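Local coordinates for protein beta-galactosidase (Bacillus circulans subsp. alkalophilus, PDB 3TTY) that hydrolyses terminal beta-linked galactose from beta-galactosides, as a TIM-barrel glycoside hydrolase that binds galactose and also carries a zinc ion, at residues A[292-295]-A[296-299]; A[590-593]-A[594-597]; A[472-475]-A[476-480]. All blocks are in the same frame, centred on the assembly; numbering follows the deposited sequence.

How the contacts relate
All three contacts are local, between side chains and backbone three to five residues apart, each within a single helix or its end, and none touches another. Contact 1 is the most buried: it ends helix 284-296 of the TIM barrel, its centre about 8 Å from the centre of the chain, and N292, R295 and S299 reach residues of the trimerisation domain. Contacts 2 and 3 lie in that second domain, their centres about 25 and 27 Å from the chain centre, each with one apolar flank and one flank facing solvent. Contact 2 starts helix 591-604 with an aspartate cap, whereas contacts 1 and 3 end their helices in Schellman motifs, with S299 and G479 respectively at positive phi.

Contact 1. Residues A[292-295]-A[296-299]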
loop_
_atom_site.group_PDB
_atom_site.type_symbol
_atom_site.label_atom_id
_atom_site.label_comp_id
_atom_site.label_asym_id
_atom_site.label_seq_id
_atom_site.Cartn_x
_atom_site.Cartn_y
_atom_site.Cartn_z
ATOM N N ASN A 292 -31.200 -11.441 -3.284
ATOM C CA ASN A 292 -32.375 -10.647 -2.962
ATOM C C ASN A 292 -32.395 -9.349 -3.763
ATOM O O ASN A 292 -33.382 -9.029 -4.419
ATOM C CB ASN A 292 -32.401 -10.341 -1.466
ATOM C CG ASN A 292 -33.794 -10.018 -0.956
ATOM O OD1 ASN A 292 -34.541 -9.244 -1.572
ATOM N ND2 ASN A 292 -34.150 -10.608 0.177
ATOM N N LEU A 293 -31.288 -8.617 -3.725
ATOM C CA LEU A 293 -31.186 -7.368 -4.462
ATOM C C LEU A 293 -31.410 -7.596 -5.949
ATOM O O LEU A 293 -31.952 -6.742 -6.640
ATOM C CB LEU A 293 -29.814 -6.724 -4.237
ATOM C CG LEU A 293 -29.571 -5.410 -4.975
ATOM C CD1 LEU A 293 -30.512 -4.319 -4.444
ATOM C CD2 LEU A 293 -28.129 -4.986 -4.827
ATOM N N MET A 294 -30.989 -8.747 -6.457
ATOM C CA MET A 294 -31.111 -8.985 -7.889
ATOM C C MET A 294 -32.575 -9.180 -8.255
ATOM O O MET A 294 -33.020 -8.831 -9.354
ATOM C CB MET A 294 -30.274 -10.190 -8.325
ATOM C CG MET A 294 -28.765 -10.032 -8.158
ATOM S SD MET A 294 -28.006 -8.748 -9.162
ATOM C CE MET A 294 -28.038 -7.360 -8.022
ATOM N N ARG A 295 -33.316 -9.767 -7.328
ATOM C CA ARG A 295 -34.751 -9.910 -7.487
ATOM C C ARG A 295 -35.404 -8.529 -7.457
ATOM O O ARG A 295 -36.352 -8.257 -8.193
ATOM C CB ARG A 295 -35.309 -10.777 -6.363
ATOM C CG ARG A 295 -36.790 -11.007 -6.441
ATOM C CD ARG A 295 -37.225 -11.997 -5.377
ATOM N NE ARG A 295 -37.402 -11.402 -4.054
ATOM C CZ ARG A 295 -36.726 -11.756 -2.962
ATOM N NH1 ARG A 295 -35.780 -12.690 -3.021
ATOM N NH2 ARG A 295 -37.002 -11.169 -1.801
ATOM N N GLY A 296 -34.881 -7.656 -6.607
ATOM C CA GLY A 296 -35.462 -6.335 -6.439
ATOM C C GLY A 296 -35.224 -5.411 -7.619
ATOM O O GLY A 296 -35.960 -4.444 -7.820
ATOM N N LEU A 297 -34.202 -5.702 -8.412
ATOM C CA LEU A 297 -33.873 -4.812 -9.513
ATOM C C LEU A 297 -35.076 -4.626 -10.434
ATOM O O LEU A 297 -35.271 -3.550 -10.984
ATOM C CB LEU A 297 -32.647 -5.309 -10.296
ATOM C CG LEU A 297 -31.299 -5.320 -9.569
ATOM C CD1 LEU A 297 -30.157 -5.655 -10.536
ATOM C CD2 LEU A 297 -31.058 -3.964 -8.879
ATOM N N LYS A 298 -35.879 -5.672 -10.612
ATOM C CA LYS A 298 -37.099 -5.539 -11.408
ATOM C C LYS A 298 -38.334 -5.800 -10.561
ATOM O O LYS A 298 -39.276 -6.468 -10.998
ATOM C CB LYS A 298 -37.079 -6.442 -12.644
ATOM C CG LYS A 298 -36.043 -6.022 -13.657
ATOM C CD LYS A 298 -35.929 -7.004 -14.799
ATOM C CE LYS A 298 -36.929 -6.697 -15.905
ATOM N NZ LYS A 298 -36.894 -5.279 -16.314
ATOM N N SER A 299 -38.301 -5.282 -9.337
ATOM C CA SER A 299 -39.455 -5.304 -8.437
ATOM C C SER A 299 -40.044 -6.698 -8.175
ATOM O O SER A 299 -41.263 -6.875 -8.143
ATOM C CB SER A 299 -40.536 -4.353 -8.955
ATOM O OG SER A 299 -40.027 -3.042 -9.045
#
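M294 and L297 both set CG anti to their own carbonyl carbon (chi1 -65° and -66°), and the methionine then bends at chi2 and chi3, which brings its methyl round to the leucine. They meet where helix 284-296 of the TIM barrel closes in a Schellman motif, just before barrel strand 303-307. The two side chains lie side by side and point the same way, with M294 CE 3.7 Å from L297 CD1. A flexible thioether suits this buried spot because it can fold against a branched neighbour. The other branch of L297, CD2, faces L293, whose CG is 4.4 Å away. Both leucines also pack on F263 of helix 262-266 and on W405 of helix 405-413, so apolar residues are fitting here.

The backbone bonds weaken as the helix ends. G296 N still makes a regular bond to N292 O at 3.0 Å, but L297 N divides itself between two acceptors, L293 O and M294 O, and both bonds are weak. S299, at positive phi, is the C' residue of the motif, and G300 N reaches back to R295 O.

On another flank, R295 sends a long chain, bent at chi3, to a salt bridge with D442 and a hydrogen bond to the carbonyl of H337. N292 receives a bond from M443 N and gives its amide hydrogens to T441 O and Y431 OH. An asparagine that both donates and accepts, beside an arginine, thus fastens the barrel helix to strand 441-444 of the trimerisation domain. The turn G296 to S299 is a type I beta turn, closed by S299 N bonding to G296 O at 2.9 Å.

Contact 2. Residues A[590-593]-A[594-597]; sequences DADF and LQGL
D590 has an extended backbone (psi 173°), and from A591 onward the chain is helical, so residues 590-593 and 594-597 form the first turns of helix 591-604. Four successive bonds join them: L594 N to D590 O, Q595 N to A591 O, G596 N to D592 O and L597 N to F593 O. Of these, L597 N to F593 O is the shortest, at 2.8 Å, and is nearly straight.

Among the side chains, the ring of F593 and the branch of L597 carry the apolar contact. Both residues have CG anti to the backbone N (chi1 177° and -176°), and their side chains cross at a slant one turn apart, F593 CE2 standing 3.8 Å from L597 CD2. L594 adds its CD2 beside the same ring, 4.1 Å from F593 CD2. Its own side chain packs on K429, Y430 and A433 of helix 423-435, while F593 touches L537 and L597 touches W534. Large apolar residues therefore suit this flank.

The other flank is exposed and polar. D592 and Q595 lie there, well suited to solvent, with D592 OD1 4.2 Å from Q595 NE2. Q595 also lays its CB over the backbone, 3.3 Å from D592 O.

An aspartate suits the N-cap position because its short carboxylate can turn back onto the helix. D590 OD1 takes the N-H of F593 at 2.8 Å, met nearly along the C-O axis, and OD2 bonds to S542 OG of strand 540-544. Its negative charge probably also interacts favourably with the positive end of the helix dipole. This is the classic aspartate N-cap of an amphipathic helix, here leading out of strand 587-589 in the trimerisation domain.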
loop_
_atom_site.group_PDB
_atom_site.type_symbol
_atom_site.label_atom_id
_atom_site.label_comp_id
_atom_site.label_asym_id
_atom_site.label_seq_id
_atom_site.Cartn_x
_atom_site.Cartn_y
_atom_site.Cartn_z
ATOM N N ASP A 590 -25.157 -3.026 18.078
ATOM C CA ASP A 590 -24.772 -4.436 18.002
ATOM C C ASP A 590 -25.930 -5.328 17.566
ATOM O O ASP A 590 -27.075 -4.879 17.455
ATOM C CB ASP A 590 -24.169 -4.935 19.323
ATOM C CG ASP A 590 -25.185 -5.000 20.462
ATOM O OD1 ASP A 590 -26.383 -5.276 20.220
ATOM O OD2 ASP A 590 -24.761 -4.791 21.617
ATOM N N ALA A 591 -25.616 -6.595 17.329
ATOM C CA ALA A 591 -26.545 -7.524 16.705
ATOM C C ALA A 591 -27.700 -7.901 17.620
ATOM O O ALA A 591 -28.816 -8.161 17.154
ATOM C CB ALA A 591 -25.802 -8.783 16.232
ATOM N N ASP A 592 -27.433 -7.956 18.918
ATOM C CA ASP A 592 -28.483 -8.289 19.872
ATOM C C ASP A 592 -29.549 -7.192 19.868
ATOM O O ASP A 592 -30.749 -7.485 19.888
ATOM C CB ASP A 592 -27.918 -8.497 21.287
ATOM C CG ASP A 592 -26.971 -9.694 21.379
ATOM O OD1 ASP A 592 -27.107 -10.662 20.581
ATOM O OD2 ASP A 592 -26.082 -9.659 22.260
ATOM N N PHE A 593 -29.115 -5.933 19.831
ATOM C CA PHE A 593 -30.071 -4.831 19.753
ATOM C C PHE A 593 -30.944 -4.956 18.512
ATOM O O PHE A 593 -32.171 -4.916 18.604
ATOM C CB PHE A 593 -29.383 -3.464 19.756
ATOM C CG PHE A 593 -30.345 -2.315 19.598
ATOM C CD1 PHE A 593 -30.957 -1.748 20.708
ATOM C CD2 PHE A 593 -30.664 -1.828 18.338
ATOM C CE1 PHE A 593 -31.842 -0.699 20.568
ATOM C CE2 PHE A 593 -31.550 -0.782 18.192
ATOM C CZ PHE A 593 -32.141 -0.218 19.314
ATOM N N LEU A 594 -30.309 -5.112 17.352
ATOM C CA LEU A 594 -31.050 -5.243 16.100
ATOM C C LEU A 594 -31.974 -6.457 16.085
ATOM O O LEU A 594 -33.044 -6.416 15.480
ATOM C CB LEU A 594 -30.112 -5.235 14.889
ATOM C CG LEU A 594 -29.445 -3.879 14.605
ATOM C CD1 LEU A 594 -28.465 -4.000 13.447
ATOM C CD2 LEU A 594 -30.480 -2.784 14.332
ATOM N N GLN A 595 -31.569 -7.532 16.756
ATOM C CA GLN A 595 -32.464 -8.667 16.929
ATOM C C GLN A 595 -33.761 -8.217 17.598
ATOM O O GLN A 595 -34.850 -8.459 17.080
ATOM C CB GLN A 595 -31.810 -9.769 17.767
ATOM C CG GLN A 595 -32.823 -10.757 18.330
ATOM C CD GLN A 595 -32.188 -11.963 19.008
ATOM O OE1 GLN A 595 -32.666 -13.087 18.854
ATOM N NE2 GLN A 595 -31.117 -11.735 19.772
ATOM N N GLY A 596 -33.630 -7.560 18.750
ATOM C CA GLY A 596 -34.771 -7.074 19.506
ATOM C C GLY A 596 -35.625 -6.073 18.750
ATOM O O GLY A 596 -36.854 -6.205 18.699
ATOM N N LEU A 597 -34.969 -5.081 18.153
ATOM C CA LEU A 597 -35.645 -4.044 17.380
ATOM C C LEU A 597 -36.507 -4.640 16.274
ATOM O O LEU A 597 -37.704 -4.355 16.166
ATOM C CB LEU A 597 -34.623 -3.070 16.784
ATOM C CG LEU A 597 -35.234 -1.880 16.034
ATOM C CD1 LEU A 597 -36.118 -1.083 16.980
ATOM C CD2 LEU A 597 -34.171 -0.982 15.399
#

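Contact 3. Residues A[472-475]-A[476-480]; sequences VERF and VAQGG
V476 N to V472 O, A477 N to E473 O and Q478 N to R474 O are the hydrogen bonds that carry helix 468-477 to its end. The shortest joins V476 N to V472 O at 2.8 Å. A Schellman motif then closes the helix: G480 N turns back to F475 O at 3.1 Å and G479 N to V476 O at 3.0 Å. G479 has phi 125°, a conformation readily open to glycine, so this residue type belongs there.

The ring contact is a CH-pi interaction. F475 has CG anti to its backbone N (chi1 165°), which places the ring beside the returning chain, and G480 CA lies over one face, 3.9 Å from the ring centroid and 24° off its normal, displaced toward the rim. Having no side chain, G480 can lay its CA directly over the ring, and this second glycine lets the chain pass close by.

Apolar packing occupies a neighbouring flank. V472 and V476 lie side by side, their CG2 atoms 4.2 Å apart, and CG2 of V476 also comes within 3.9 Å of F475 CD2. Both valines rest on F482 of strand 481-485, and V476 also touches F577 of strand 570-577; branched valines suit such close packing against a sheet.

On the polar side, R474 and Q478 run alongside each other in loose van der Waals contact, R474 CG being 3.9 Å from Q478 OE1. The charged end of R474 forms a salt bridge with E470, one turn earlier.

The helix belongs to the beta-alpha-beta unit between strands 455-458 and 481-485. Its chemistry implies a division of labour: valines bury one flank, long polar chains meet solvent on another, and two glycines permit the tight reversal into strand 481-485.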
loop_
_atom_site.group_PDB
_atom_site.type_symbol
_atom_site.label_atom_id
_atom_site.label_comp_id
_atom_site.label_asym_id
_atom_site.label_seq_id
_atom_site.Cartn_x
_atom_site.Cartn_y
_atom_site.Cartn_z
ATOM N N VAL A 472 -42.389 8.417 1.661
ATOM C CA VAL A 472 -42.397 7.745 2.953
ATOM C C VAL A 472 -43.356 8.371 3.956
ATOM O O VAL A 472 -43.932 7.657 4.767
ATOM C CB VAL A 472 -41.004 7.523 3.578
ATOM C CG1 VAL A 472 -39.910 7.968 2.636
ATOM C CG2 VAL A 472 -40.909 8.184 4.953
ATOM N N GLU A 473 -43.558 9.684 3.891
ATOM C CA GLU A 473 -44.611 10.296 4.690
ATOM C C GLU A 473 -45.957 9.653 4.365
ATOM O O GLU A 473 -46.718 9.283 5.259
ATOM C CB GLU A 473 -44.668 11.802 4.462
ATOM C CG GLU A 473 -43.637 12.587 5.255
ATOM C CD GLU A 473 -43.382 13.968 4.670
ATOM O OE1 GLU A 473 -43.986 14.298 3.623
ATOM O OE2 GLU A 473 -42.573 14.724 5.253
ATOM N N ARG A 474 -46.249 9.493 3.082
ATOM C CA ARG A 474 -47.503 8.851 2.698
ATOM C C ARG A 474 -47.591 7.382 3.158
ATOM O O ARG A 474 -48.627 6.945 3.661
ATOM C CB ARG A 474 -47.730 8.966 1.196
ATOM C CG ARG A 474 -49.125 8.604 0.763
ATOM C CD ARG A 474 -49.420 9.200 -0.596
ATOM N NE ARG A 474 -49.167 10.639 -0.600
ATOM C CZ ARG A 474 -48.141 11.220 -1.216
ATOM N NH1 ARG A 474 -47.266 10.478 -1.899
ATOM N NH2 ARG A 474 -47.998 12.544 -1.160
ATOM N N PHE A 475 -46.499 6.638 2.993
ATOM C CA PHE A 475 -46.411 5.253 3.477
ATOM C C PHE A 475 -46.662 5.165 4.982
ATOM O O PHE A 475 -47.483 4.366 5.443
ATOM C CB PHE A 475 -45.045 4.647 3.133
ATOM C CG PHE A 475 -44.729 3.375 3.881
ATOM C CD1 PHE A 475 -45.320 2.171 3.518
ATOM C CD2 PHE A 475 -43.817 3.379 4.932
ATOM C CE1 PHE A 475 -45.024 0.996 4.207
ATOM C CE2 PHE A 475 -43.515 2.209 5.620
ATOM C CZ PHE A 475 -44.124 1.020 5.255
ATOM N N VAL A 476 -45.976 6.005 5.745
ATOM C CA VAL A 476 -46.092 5.975 7.196
ATOM C C VAL A 476 -47.472 6.435 7.680
ATOM O O VAL A 476 -48.054 5.825 8.573
ATOM C CB VAL A 476 -44.996 6.817 7.869
ATOM C CG1 VAL A 476 -45.187 6.837 9.380
ATOM C CG2 VAL A 476 -43.607 6.286 7.494
ATOM N N ALA A 477 -47.995 7.503 7.089
ATOM C CA ALA A 477 -49.297 8.025 7.493
ATOM C C ALA A 477 -50.419 7.013 7.250
ATOM O O ALA A 477 -51.409 6.989 7.991
ATOM C CB ALA A 477 -49.600 9.337 6.772
ATOM N N GLN A 478 -50.259 6.180 6.219
ATOM C CA GLN A 478 -51.264 5.168 5.908
ATOM C C GLN A 478 -51.167 3.961 6.826
ATOM O O GLN A 478 -51.998 3.059 6.755
ATOM C CB GLN A 478 -51.182 4.728 4.445
ATOM C CG GLN A 478 -51.619 5.801 3.448
ATOM C CD GLN A 478 -51.918 5.233 2.066
ATOM O OE1 GLN A 478 -51.040 5.178 1.199
ATOM N NE2 GLN A 478 -53.165 4.805 1.856
ATOM N N GLY A 479 -50.153 3.938 7.680
ATOM C CA GLY A 479 -50.052 2.891 8.678
ATOM C C GLY A 479 -48.761 2.085 8.705
ATOM O O GLY A 479 -48.601 1.207 9.556
ATOM N N GLY A 480 -47.841 2.382 7.792
ATOM C CA GLY A 480 -46.600 1.634 7.697
ATOM C C GLY A 480 -45.619 2.039 8.771
ATOM O O GLY A 480 -45.790 3.084 9.389
#